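Local coordinates for protein 7,8-dihydro-6-hydroxymethylpterin pyrophosphokinase-dihydropteroate synthase (Plasmodium falciparum, PDB 6JWY) that probably catalyses two successive steps of folate synthesis, pyrophosphorylation of 6-hydroxymethyl-7,8-dihydropterin by ATP and condensation of the resulting diphosphate with 4-aminobenzoate to 7,8-dihydropteroate, at residues Y384-T389 with K681-R686; R571-I576 with E599-I604. The protein carries 1 engineered substitution. All coordinates share one frame; numbering follows the deposited sequence.

In the fold
From the N terminus, the chain first builds an antiparallel sheet whose edge strand 383-384 runs into 384-389, the linker to the first barrel strand, 390-396. Interaction 1 joins this linker to 681-686 and so closes a loop of 291 residues, which takes in most of the parallel barrel. Interaction 2 lies wholly within that span and closes a short loop of 22 residues, bringing strand 572-575 against 603-604; the two loops are nested and do not cross. The contacts also meet directly, the K386 side chain reaching 599-604. Strands 603-604 and 684-687 are neighbours, and both contacts reach the pterin-containing ligand.

Interaction 1. Residues Y384-T389 with K681-R686; sequences YLKEKT and KVDLIR. With CKL (4-[(2-azanyl-4-oxidanylidene-7,8-dihydro-3~{H}-pteridin-6-yl)methylamino]-~{N}-(5,6-dimethoxypyrimidin-4-yl)benzenesulfonamide), chain C; ACT (acetate ion), chain J.
The D683 carboxylate is gripped at both oxygens by K386: the backbone N meets OD1 nearly along its C-O direction (2.8 Å, N-H...O 149°), while NZ forms a salt bridge with OD2 at 2.7 Å on the syn lone pair. The second flat group, the R686 guanidinium, lies at the far end of 681-686; pterin N10 of the ligand sits over the centre of one face, 3.4 Å from CZ, and at the edge one oxygen of an acetate, probably from the crystallisation liquor, accepts hydrogen bonds from NH1 (2.9 Å) and NH2 (3.0 Å). Strand 684-687 belongs to the parallel barrel of dihydropteroate synthase, so 681-686 lines the pterin pocket with R686 and, just before the strand begins, ties the 384-389 loop to it with D683.

K386 is the third residue of a type II turn from Y384 to E387. Its side chain is kinked at chi2 (-33°) and extended beyond, which carries CD past K681 O and NZ across to OD2. NZ also bonds Y597 O and Y600 O, and OD2 also accepts L602 N, so this ion pair fastens a third part of the chain. A water donates to both K388 O and D683 OD1. Chi1 of T389 (-65°) sets OG1 beside the backbone N, where it donates to V682 O at 2.9 Å, tilted slightly from the carbonyl plane, and leaves CG2 anti to that N, facing I685 CD1 4.0 Å away.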
loop_
_atom_site.group_PDB
_atom_site.type_symbol
_atom_site.label_atom_id
_atom_site.label_comp_id
_atom_site.label_asym_id
_atom_site.label_seq_id
_atom_site.Cartn_x
_atom_site.Cartn_y
_atom_site.Cartn_z
ATOM N N TYR A 384 -19.589 3.202 1.447
ATOM C CA TYR A 384 -18.647 4.304 1.518
ATOM C C TYR A 384 -17.563 4.101 0.456
ATOM O O TYR A 384 -16.928 3.048 0.395
ATOM C CB TYR A 384 -18.113 4.468 2.952
ATOM C CG TYR A 384 -19.178 4.762 3.987
ATOM C CD1 TYR A 384 -19.800 6.000 4.041
ATOM C CD2 TYR A 384 -19.593 3.786 4.883
ATOM C CE1 TYR A 384 -20.788 6.282 4.969
ATOM C CE2 TYR A 384 -20.581 4.051 5.820
ATOM C CZ TYR A 384 -21.175 5.303 5.863
ATOM O OH TYR A 384 -22.137 5.597 6.777
ATOM N N LEU A 385 -17.330 5.123 -0.362
ATOM C CA LEU A 385 -16.276 5.028 -1.357
ATOM C C LEU A 385 -14.960 4.600 -0.713
ATOM O O LEU A 385 -14.564 5.133 0.308
ATOM C CB LEU A 385 -16.123 6.363 -2.092
ATOM C CG LEU A 385 -15.319 6.277 -3.390
ATOM C CD1 LEU A 385 -16.055 5.438 -4.414
ATOM C CD2 LEU A 385 -15.046 7.659 -3.971
ATOM N N LYS A 386 -14.280 3.622 -1.316
ATOM C CA LYS A 386 -12.921 3.247 -0.934
ATOM C C LYS A 386 -12.856 2.490 0.398
ATOM O O LYS A 386 -11.757 2.252 0.882
ATOM C CB LYS A 386 -11.941 4.430 -0.974
ATOM C CG LYS A 386 -11.730 5.096 -2.331
ATOM C CD LYS A 386 -11.818 4.167 -3.559
ATOM C CE LYS A 386 -11.748 4.913 -4.889
ATOM N NZ LYS A 386 -11.846 4.023 -6.082
ATOM N N GLU A 387 -13.988 2.042 0.962
ATOM C CA GLU A 387 -13.937 1.418 2.288
ATOM C C GLU A 387 -13.967 -0.111 2.232
ATOM O O GLU A 387 -13.803 -0.778 3.243
ATOM C CB GLU A 387 -14.954 2.017 3.267
ATOM C CG GLU A 387 -14.420 3.241 4.000
ATOM C CD GLU A 387 -15.312 3.975 5.006
ATOM O OE1 GLU A 387 -16.147 3.323 5.705
ATOM O OE2 GLU A 387 -15.165 5.214 5.110
ATOM N N LYS A 388 -14.135 -0.690 1.045
ATOM C CA LYS A 388 -14.226 -2.134 0.926
ATOM C C LYS A 388 -13.997 -2.460 -0.545
ATOM O O LYS A 388 -14.406 -1.685 -1.402
ATOM C CB LYS A 388 -15.616 -2.566 1.401
ATOM C CG LYS A 388 -15.905 -4.047 1.601
ATOM C CD LYS A 388 -17.411 -4.322 1.403
ATOM C CE LYS A 388 -18.330 -3.119 1.638
ATOM N NZ LYS A 388 -19.775 -3.398 1.402
ATOM N N THR A 389 -13.259 -3.545 -0.806
ATOM C CA THR A 389 -13.107 -4.130 -2.116
ATOM C C THR A 389 -14.082 -5.293 -2.246
ATOM O O THR A 389 -13.834 -6.360 -1.688
ATOM C CB THR A 389 -11.694 -4.681 -2.257
ATOM O OG1 THR A 389 -10.866 -3.525 -2.197
ATOM C CG2 THR A 389 -11.453 -5.476 -3.529
ATOM N N LYS A 681 -7.561 0.139 -2.858
ATOM C CA LYS A 681 -8.909 0.408 -2.391
ATOM C C LYS A 681 -9.906 0.426 -3.549
ATOM O O LYS A 681 -10.883 1.164 -3.487
ATOM C CB LYS A 681 -8.962 1.730 -1.617
ATOM C CG LYS A 681 -8.353 1.660 -0.229
ATOM C CD LYS A 681 -8.114 3.000 0.402
ATOM C CE LYS A 681 -7.426 2.873 1.747
ATOM N NZ LYS A 681 -6.556 4.051 1.996
ATOM N N VAL A 682 -9.676 -0.412 -4.563
ATOM C CA VAL A 682 -10.593 -0.607 -5.673
ATOM C C VAL A 682 -11.943 -1.055 -5.130
ATOM O O VAL A 682 -12.022 -2.026 -4.390
ATOM C CB VAL A 682 -10.051 -1.640 -6.680
ATOM C CG1 VAL A 682 -11.014 -1.815 -7.847
ATOM C CG2 VAL A 682 -8.669 -1.259 -7.202
ATOM N N ASP A 683 -13.023 -0.413 -5.580
ATOM C CA ASP A 683 -14.338 -0.745 -5.053
ATOM C C ASP A 683 -14.788 -2.157 -5.442
ATOM O O ASP A 683 -15.240 -2.895 -4.582
ATOM C CB ASP A 683 -15.301 0.422 -5.228
ATOM C CG ASP A 683 -14.578 1.704 -4.845
ATOM O OD1 ASP A 683 -14.559 2.046 -3.607
ATOM O OD2 ASP A 683 -13.969 2.324 -5.759
ATOM N N LEU A 684 -14.628 -2.567 -6.699
ATOM C CA LEU A 684 -15.178 -3.846 -7.153
ATOM C C LEU A 684 -14.152 -4.538 -8.047
ATOM O O LEU A 684 -13.627 -3.899 -8.958
ATOM C CB LEU A 684 -16.472 -3.577 -7.933
ATOM C CG LEU A 684 -17.611 -2.936 -7.129
ATOM C CD1 LEU A 684 -17.784 -1.474 -7.511
ATOM C CD2 LEU A 684 -18.938 -3.680 -7.260
ATOM N N ILE A 685 -13.843 -5.810 -7.771
ATOM C CA ILE A 685 -13.005 -6.605 -8.667
ATOM C C ILE A 685 -13.826 -7.767 -9.230
ATOM O O ILE A 685 -14.486 -8.509 -8.491
ATOM C CB ILE A 685 -11.709 -7.103 -7.972
ATOM C CG1 ILE A 685 -11.965 -8.000 -6.749
ATOM C CG2 ILE A 685 -10.754 -5.941 -7.663
ATOM C CD1 ILE A 685 -10.708 -8.519 -6.077
ATOM N N ARG A 686 -13.790 -7.924 -10.559
ATOM C CA ARG A 686 -14.625 -8.905 -11.248
ATOM C C ARG A 686 -13.822 -10.186 -11.462
ATOM O O ARG A 686 -12.859 -10.150 -12.211
ATOM C CB ARG A 686 -15.040 -8.320 -12.602
ATOM C CG ARG A 686 -16.180 -9.059 -13.284
ATOM C CD ARG A 686 -16.477 -8.531 -14.677
ATOM N NE ARG A 686 -17.309 -9.416 -15.476
ATOM C CZ ARG A 686 -16.846 -10.332 -16.334
ATOM N NH1 ARG A 686 -17.713 -11.072 -17.009
ATOM N NH2 ARG A 686 -15.541 -10.508 -16.521
HETATM C C2 CKL C . -16.506 -5.382 -17.207
HETATM C C4 CKL C . -14.360 -6.242 -17.708
HETATM C C5 CKL C . -14.935 -7.385 -18.431
HETATM C C6 CKL C . -16.408 -7.383 -18.469
HETATM O O24 CKL C . -7.181 -10.279 -23.119
HETATM S S21 CKL C . -7.990 -11.460 -22.898
HETATM O O23 CKL C . -7.316 -12.215 -21.892
HETATM N N22 CKL C . -8.178 -12.488 -24.142
HETATM C C25 CKL C . -7.818 -12.259 -25.430
HETATM C C30 CKL C . -7.996 -13.274 -26.363
HETATM O O31 CKL C . -8.529 -14.486 -25.992
HETATM C C32 CKL C . -9.922 -14.756 -26.174
HETATM C C29 CKL C . -7.607 -13.048 -27.673
HETATM O O33 CKL C . -7.763 -14.038 -28.619
HETATM C C34 CKL C . -6.766 -14.294 -29.623
HETATM N N28 CKL C . -7.083 -11.841 -28.007
HETATM C C27 CKL C . -6.922 -10.868 -27.091
HETATM N N26 CKL C . -7.278 -11.069 -25.814
HETATM C C18 CKL C . -9.505 -11.041 -22.552
HETATM C C17 CKL C . -10.323 -11.979 -21.919
HETATM C C16 CKL C . -11.637 -11.640 -21.622
HETATM C C19 CKL C . -10.014 -9.782 -22.912
HETATM C C20 CKL C . -11.335 -9.450 -22.609
HETATM C C15 CKL C . -12.144 -10.377 -21.939
HETATM N N14 CKL C . -13.443 -10.047 -21.619
HETATM C C13 CKL C . -14.252 -10.549 -20.498
HETATM C C8 CKL C . -14.868 -9.378 -19.741
HETATM C C9 CKL C . -16.349 -9.416 -19.795
HETATM N N10 CKL C . -17.030 -8.359 -19.119
HETATM N N1 CKL C . -17.140 -6.401 -17.846
HETATM N N7 CKL C . -14.200 -8.374 -19.050
HETATM O O12 CKL C . -13.117 -6.140 -17.601
HETATM N N3 CKL C . -15.167 -5.309 -17.158
HETATM N N11 CKL C . -17.224 -4.392 -16.645
HETATM C C ACT J . -14.840 -13.576 -18.726
HETATM O O ACT J . -15.857 -12.911 -18.368
HETATM O OXT ACT J . -13.669 -13.121 -18.751
HETATM C CH3 ACT J . -15.027 -15.052 -19.144
HETATM O O HOH W 1 -16.067 0.416 -1.878
#

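Interaction 2. Residues R571-I576 with E599-I604. With CKL (4-[(2-azanyl-4-oxidanylidene-7,8-dihydro-3~{H}-pteridin-6-yl)methylamino]-~{N}-(5,6-dimethoxypyrimidin-4-yl)benzenesulfonamide), chain C.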
loop_
_atom_site.group_PDB
_atom_site.type_symbol
_atom_site.label_atom_id
_atom_site.label_comp_id
_atom_site.label_asym_id
_atom_site.label_seq_id
_atom_site.Cartn_x
_atom_site.Cartn_y
_atom_site.Cartn_z
ATOM N N ARG A 571 -24.428 6.357 -8.803
ATOM C CA ARG A 571 -24.799 5.031 -9.263
ATOM C C ARG A 571 -23.959 4.579 -10.450
ATOM O O ARG A 571 -24.273 3.551 -11.063
ATOM C CB ARG A 571 -26.292 4.978 -9.591
ATOM C CG ARG A 571 -27.150 4.828 -8.342
ATOM C CD ARG A 571 -28.595 4.575 -8.723
ATOM N NE ARG A 571 -29.474 4.382 -7.576
ATOM C CZ ARG A 571 -29.652 3.211 -6.982
ATOM N NH1 ARG A 571 -29.001 2.143 -7.407
ATOM N NH2 ARG A 571 -30.453 3.121 -5.944
ATOM N N ILE A 572 -22.892 5.326 -10.763
ATOM C CA ILE A 572 -22.128 5.062 -11.967
ATOM C C ILE A 572 -20.749 4.568 -11.581
ATOM O O ILE A 572 -20.037 5.255 -10.873
ATOM C CB ILE A 572 -22.063 6.335 -12.837
ATOM C CG1 ILE A 572 -23.449 6.670 -13.381
ATOM C CG2 ILE A 572 -21.050 6.191 -13.954
ATOM C CD1 ILE A 572 -23.539 8.052 -13.941
ATOM N N LEU A 573 -20.342 3.427 -12.117
ATOM C CA LEU A 573 -19.036 2.856 -11.805
ATOM C C LEU A 573 -18.160 2.903 -13.048
ATOM O O LEU A 573 -18.663 2.716 -14.169
ATOM C CB LEU A 573 -19.234 1.423 -11.301
ATOM C CG LEU A 573 -20.303 1.309 -10.209
ATOM C CD1 LEU A 573 -21.074 0.006 -10.286
ATOM C CD2 LEU A 573 -19.710 1.504 -8.821
ATOM N N PHE A 574 -16.871 3.196 -12.824
ATOM C CA PHE A 574 -15.864 3.354 -13.865
ATOM C C PHE A 574 -15.096 2.038 -14.001
ATOM O O PHE A 574 -14.722 1.407 -12.996
ATOM C CB PHE A 574 -14.818 4.402 -13.469
ATOM C CG PHE A 574 -15.246 5.846 -13.479
ATOM C CD1 PHE A 574 -16.238 6.319 -12.610
ATOM C CD2 PHE A 574 -14.613 6.760 -14.310
ATOM C CE1 PHE A 574 -16.633 7.656 -12.614
ATOM C CE2 PHE A 574 -15.015 8.085 -14.340
ATOM C CZ PHE A 574 -16.020 8.531 -13.498
ATOM N N ASP A 575 -14.797 1.676 -15.254
ATOM C CA ASP A 575 -14.005 0.494 -15.529
ATOM C C ASP A 575 -13.126 0.804 -16.732
ATOM O O ASP A 575 -13.622 1.127 -17.804
ATOM C CB ASP A 575 -14.899 -0.747 -15.647
ATOM C CG ASP A 575 -14.152 -2.059 -15.894
ATOM O OD1 ASP A 575 -12.896 -2.015 -16.091
ATOM O OD2 ASP A 575 -14.842 -3.133 -15.939
ATOM N N ILE A 576 -11.811 0.710 -16.525
ATOM C CA ILE A 576 -10.806 1.006 -17.534
ATOM C C ILE A 576 -10.769 -0.070 -18.615
ATOM O O ILE A 576 -9.995 0.077 -19.557
ATOM C CB ILE A 576 -9.430 1.029 -16.850
ATOM C CG1 ILE A 576 -9.117 -0.373 -16.302
ATOM C CG2 ILE A 576 -9.419 2.117 -15.779
ATOM C CD1 ILE A 576 -7.982 -0.457 -15.298
ATOM N N GLU A 599 -10.943 9.289 -6.746
ATOM C CA GLU A 599 -12.124 10.045 -6.369
ATOM C C GLU A 599 -13.404 9.323 -6.810
ATOM O O GLU A 599 -14.485 9.880 -6.603
ATOM C CB GLU A 599 -12.138 11.432 -7.022
ATOM C CG GLU A 599 -11.166 12.441 -6.440
ATOM C CD GLU A 599 -11.237 12.624 -4.937
ATOM O OE1 GLU A 599 -12.276 13.124 -4.445
ATOM O OE2 GLU A 599 -10.251 12.245 -4.259
ATOM N N TYR A 600 -13.307 8.120 -7.424
ATOM C CA TYR A 600 -14.484 7.586 -8.089
ATOM C C TYR A 600 -14.717 6.116 -7.779
ATOM O O TYR A 600 -13.778 5.405 -7.443
ATOM C CB TYR A 600 -14.305 7.594 -9.601
ATOM C CG TYR A 600 -14.086 8.922 -10.268
ATOM C CD1 TYR A 600 -14.864 10.028 -9.960
ATOM C CD2 TYR A 600 -13.124 9.051 -11.253
ATOM C CE1 TYR A 600 -14.705 11.224 -10.643
ATOM C CE2 TYR A 600 -12.935 10.245 -11.931
ATOM C CZ TYR A 600 -13.744 11.326 -11.638
ATOM O OH TYR A 600 -13.583 12.504 -12.306
ATOM N N PRO A 601 -15.969 5.623 -7.901
ATOM C CA PRO A 601 -16.260 4.204 -7.714
ATOM C C PRO A 601 -15.608 3.435 -8.854
ATOM O O PRO A 601 -15.923 3.719 -10.007
ATOM C CB PRO A 601 -17.783 4.131 -7.924
ATOM C CG PRO A 601 -18.308 5.544 -7.673
ATOM C CD PRO A 601 -17.177 6.434 -8.128
ATOM N N LEU A 602 -14.726 2.478 -8.538
ATOM C CA LEU A 602 -13.902 1.793 -9.529
ATOM C C LEU A 602 -14.231 0.300 -9.562
ATOM O O LEU A 602 -14.310 -0.374 -8.528
ATOM C CB LEU A 602 -12.413 2.051 -9.269
ATOM C CG LEU A 602 -11.398 1.360 -10.194
ATOM C CD1 LEU A 602 -11.507 1.796 -11.669
ATOM C CD2 LEU A 602 -9.956 1.583 -9.715
ATOM N N PHE A 603 -14.458 -0.200 -10.781
ATOM C CA PHE A 603 -14.770 -1.594 -11.034
ATOM C C PHE A 603 -13.665 -2.086 -11.970
ATOM O O PHE A 603 -13.367 -1.410 -12.953
ATOM C CB PHE A 603 -16.178 -1.627 -11.637
ATOM C CG PHE A 603 -16.762 -2.968 -11.990
ATOM C CD1 PHE A 603 -16.273 -3.707 -13.058
ATOM C CD2 PHE A 603 -17.859 -3.462 -11.296
ATOM C CE1 PHE A 603 -16.854 -4.921 -13.411
ATOM C CE2 PHE A 603 -18.434 -4.681 -11.646
ATOM C CZ PHE A 603 -17.921 -5.423 -12.694
ATOM N N ILE A 604 -12.984 -3.193 -11.653
ATOM C CA ILE A 604 -12.046 -3.721 -12.643
ATOM C C ILE A 604 -12.286 -5.213 -12.842
ATOM O O ILE A 604 -12.778 -5.911 -11.960
ATOM C CB ILE A 604 -10.557 -3.417 -12.343
ATOM C CG1 ILE A 604 -10.023 -4.224 -11.160
ATOM C CG2 ILE A 604 -10.285 -1.934 -12.138
ATOM C CD1 ILE A 604 -8.578 -3.937 -10.852
HETATM C C2 CKL C . -16.506 -5.382 -17.207
HETATM C C4 CKL C . -14.360 -6.242 -17.708
HETATM C C5 CKL C . -14.935 -7.385 -18.431
HETATM C C6 CKL C . -16.408 -7.383 -18.469
HETATM O O24 CKL C . -7.181 -10.279 -23.119
HETATM S S21 CKL C . -7.990 -11.460 -22.898
HETATM O O23 CKL C . -7.316 -12.215 -21.892
HETATM N N22 CKL C . -8.178 -12.488 -24.142
HETATM C C25 CKL C . -7.818 -12.259 -25.430
HETATM C C30 CKL C . -7.996 -13.274 -26.363
HETATM O O31 CKL C . -8.529 -14.486 -25.992
HETATM C C32 CKL C . -9.922 -14.756 -26.174
HETATM C C29 CKL C . -7.607 -13.048 -27.673
HETATM O O33 CKL C . -7.763 -14.038 -28.619
HETATM C C34 CKL C . -6.766 -14.294 -29.623
HETATM N N28 CKL C . -7.083 -11.841 -28.007
HETATM C C27 CKL C . -6.922 -10.868 -27.091
HETATM N N26 CKL C . -7.278 -11.069 -25.814
HETATM C C18 CKL C . -9.505 -11.041 -22.552
HETATM C C17 CKL C . -10.323 -11.979 -21.919
HETATM C C16 CKL C . -11.637 -11.640 -21.622
HETATM C C19 CKL C . -10.014 -9.782 -22.912
HETATM C C20 CKL C . -11.335 -9.450 -22.609
HETATM C C15 CKL C . -12.144 -10.377 -21.939
HETATM N N14 CKL C . -13.443 -10.047 -21.619
HETATM C C13 CKL C . -14.252 -10.549 -20.498
HETATM C C8 CKL C . -14.868 -9.378 -19.741
HETATM C C9 CKL C . -16.349 -9.416 -19.795
HETATM N N10 CKL C . -17.030 -8.359 -19.119
HETATM N N1 CKL C . -17.140 -6.401 -17.846
HETATM N N7 CKL C . -14.200 -8.374 -19.050
HETATM O O12 CKL C . -13.117 -6.140 -17.601
HETATM N N3 CKL C . -15.167 -5.309 -17.158
HETATM N N11 CKL C . -17.224 -4.392 -16.645
#
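F574 and Y600 form the apolar centre as an offset stack, ring centroids 4.2 Å apart and planes 5° from parallel. The rings are displaced so that F574 CZ lies over the middle of the Y600 ring, whereas Y600 CD2 falls toward the rim of the F574 ring; the closest atoms are F574 CE1 and Y600 CG at 3.7 Å. Y600 CB adds a CH-pi contact over the same F574 face. The hydroxyl of the Y600 ring bonds E556 OE2 of helix 547-564, and that helix also packs on F574 through L555 and L559.

On the other side of strand 572-575, L573 sets CD2 3.4 Å from P601 CB, the two side chains crossing at about a right angle. I576 and I604 instead lie side by side, with CD1 and CG2 at 4.2 Å.

Two backbone hydrogen bonds flank F574: its N donates to P601 O (3.0 Å, N-H...O 175°), and its O accepts F603 N at 2.7 Å. One residue giving and receiving bonds to the two neighbours of L602 is the pattern of a parallel bridge, here a single one.

At the polar edge, a first torsion that puts CG anti to the backbone N (chi1 -178°) carries the D575 carboxylate out to the ligand, where OD2 accepts both pterin N3 and the amino N11, the latter at 2.8 Å. OD1 takes G577 N, so both oxygens are engaged and the carboxylate's rotation is restrained. The edge of the F603 ring faces OD2, with CD1 at 3.3 Å.

Strands 572-575 and 603-604 are the two outermost of the eight-stranded parallel sheet, so their bridge closes the TIM barrel characteristic of pterin-binding enzymes, with the pterin site at the strands' C-terminal end.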